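Local coordinates for sugar-phosphate aldolase (Thermotoga maritima, PDB 1PVT), which is a sugar-phosphate aldolase of the class II aldolase and adducin N-terminal domain family, at residues T65-M69 with R70-E74. Numbering follows the deposited sequence.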
loop_
_atom_site.group_PDB
_atom_site.type_symbol
_atom_site.label_atom_id
_atom_site.label_comp_id
_atom_site.label_asym_id
_atom_site.label_seq_id
_atom_site.Cartn_x
_atom_site.Cartn_y
_atom_site.Cartn_z
ATOM N N THR A 65 -1.853 -3.821 -13.811
ATOM C CA THR A 65 -0.641 -3.181 -14.282
ATOM C C THR A 65 -0.959 -2.006 -15.196
ATOM O O THR A 65 -1.849 -2.086 -16.040
ATOM C CB THR A 65 0.261 -4.216 -14.999
ATOM O OG1 THR A 65 1.409 -3.563 -15.554
ATOM C CG2 THR A 65 -0.528 -4.937 -16.087
ATOM N N GLY A 66 -0.229 -0.909 -14.990
ATOM C CA GLY A 66 -0.414 0.304 -15.774
ATOM C C GLY A 66 -1.581 1.142 -15.282
ATOM O O GLY A 66 -1.899 2.196 -15.855
ATOM N N SER A 67 -2.211 0.662 -14.213
ATOM C CA SER A 67 -3.363 1.327 -13.627
ATOM C C SER A 67 -2.999 2.648 -12.958
ATOM O O SER A 67 -1.990 2.763 -12.246
ATOM C CB SER A 67 -4.073 0.412 -12.616
ATOM O OG SER A 67 -3.368 0.339 -11.392
ATOM N N ARG A 68 -3.851 3.638 -13.214
ATOM C CA ARG A 68 -3.706 4.975 -12.683
ATOM C C ARG A 68 -4.937 5.276 -11.857
ATOM O O ARG A 68 -6.061 5.083 -12.305
ATOM C CB ARG A 68 -3.559 5.958 -13.835
ATOM C CG ARG A 68 -2.243 5.789 -14.552
ATOM C CD ARG A 68 -2.142 6.642 -15.800
ATOM N NE ARG A 68 -2.867 6.056 -16.923
ATOM C CZ ARG A 68 -2.380 5.959 -18.159
ATOM N NH1 ARG A 68 -1.156 6.405 -18.445
ATOM N NH2 ARG A 68 -3.126 5.421 -19.116
HETATM N N MSE A 69 -4.709 5.742 -10.641
HETATM C CA MSE A 69 -5.788 6.048 -9.724
HETATM C C MSE A 69 -6.862 6.943 -10.308
HETATM O O MSE A 69 -8.043 6.788 -9.983
HETATM C CB MSE A 69 -5.231 6.697 -8.460
HETATM C CG MSE A 69 -4.156 5.879 -7.776
HETATM SE SE MSE A 69 -4.647 4.011 -7.407
HETATM C CE MSE A 69 -4.006 3.197 -9.054
ATOM N N ARG A 70 -6.465 7.877 -11.172
ATOM C CA ARG A 70 -7.430 8.814 -11.745
ATOM C C ARG A 70 -8.313 8.089 -12.709
ATOM O O ARG A 70 -9.213 8.676 -13.299
ATOM C CB ARG A 70 -6.729 9.970 -12.460
ATOM C CG ARG A 70 -6.039 9.611 -13.768
ATOM C CD ARG A 70 -5.553 10.865 -14.516
ATOM N NE ARG A 70 -5.029 10.547 -15.845
ATOM C CZ ARG A 70 -3.771 10.190 -16.091
ATOM N NH1 ARG A 70 -2.897 10.115 -15.091
ATOM N NH2 ARG A 70 -3.392 9.892 -17.333
ATOM N N GLU A 71 -8.044 6.794 -12.848
ATOM C CA GLU A 71 -8.800 5.932 -13.742
ATOM C C GLU A 71 -9.466 4.757 -13.028
ATOM O O GLU A 71 -10.628 4.453 -13.296
ATOM C CB GLU A 71 -7.893 5.409 -14.854
ATOM C CG GLU A 71 -7.168 6.511 -15.611
ATOM C CD GLU A 71 -6.641 6.060 -16.971
ATOM O OE1 GLU A 71 -5.916 5.035 -17.036
ATOM O OE2 GLU A 71 -6.953 6.745 -17.977
ATOM N N VAL A 72 -8.758 4.101 -12.111
ATOM C CA VAL A 72 -9.366 2.969 -11.440
ATOM C C VAL A 72 -10.560 3.384 -10.597
ATOM O O VAL A 72 -11.376 2.547 -10.210
ATOM C CB VAL A 72 -8.350 2.194 -10.568
ATOM C CG1 VAL A 72 -6.941 2.660 -10.870
ATOM C CG2 VAL A 72 -8.709 2.324 -9.100
ATOM N N TYR A 73 -10.684 4.673 -10.310
ATOM C CA TYR A 73 -11.822 5.106 -9.508
ATOM C C TYR A 73 -13.039 5.155 -10.408
ATOM O O TYR A 73 -14.172 5.185 -9.937
ATOM C CB TYR A 73 -11.580 6.486 -8.893
ATOM C CG TYR A 73 -12.048 7.640 -9.747
ATOM C CD1 TYR A 73 -13.393 7.994 -9.804
ATOM C CD2 TYR A 73 -11.147 8.357 -10.523
ATOM C CE1 TYR A 73 -13.828 9.028 -10.618
ATOM C CE2 TYR A 73 -11.570 9.394 -11.337
ATOM C CZ TYR A 73 -12.909 9.722 -11.387
ATOM O OH TYR A 73 -13.314 10.718 -12.248
ATOM N N GLU A 74 -12.799 5.161 -11.709
ATOM C CA GLU A 74 -13.876 5.210 -12.680
ATOM C C GLU A 74 -14.153 3.868 -13.347
ATOM O O GLU A 74 -15.304 3.482 -13.549
ATOM C CB GLU A 74 -13.538 6.218 -13.770
ATOM C CG GLU A 74 -14.068 7.595 -13.546
ATOM C CD GLU A 74 -14.107 8.366 -14.832
ATOM O OE1 GLU A 74 -13.034 8.543 -15.451
ATOM O OE2 GLU A 74 -15.215 8.779 -15.227
HETATM O O HOH W 1 -5.104 3.035 -15.955
#
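Arg68 O accepts a hydrogen bond from Val72 N at 2.9 Å, with an angle of 154° at the hydrogen, so the chain closes into the first turn of a short helix just after Arg68, its N-cap residue. Beside this turn Arg68 and Glu71 run in the same direction, and Arg68 NE forms a salt bridge with Glu71 OE1 at 3.2 Å. The oxygen lies in the guanidinium plane, at its edge, yet the nitrogen comes from above the carboxylate, the two planes being 80° apart. A bend at chi3 of Arg68 (-79°) turns the guanidinium out of line with its aliphatic chain. A water accepts from Arg68 N, which lies 3.1 Å from the water oxygen; its further link to Glu71 OE1 is modelled too short to be trusted. In this AraD-like fold the turn follows sheet strand 58-63 and rests against helix 2-19, where Val72 touches Ala14. Over one guanidinium face of Arg68 lies Arg70 NH2, 3.9 Å from Arg68 NE; Glu71 probably offsets part of this like-charge proximity. On the buried side, the bent selenomethionine Met69 brings CE to 3.5 Å from Val72 CG1, while Met69 also meets Ile30 of strand 28-34.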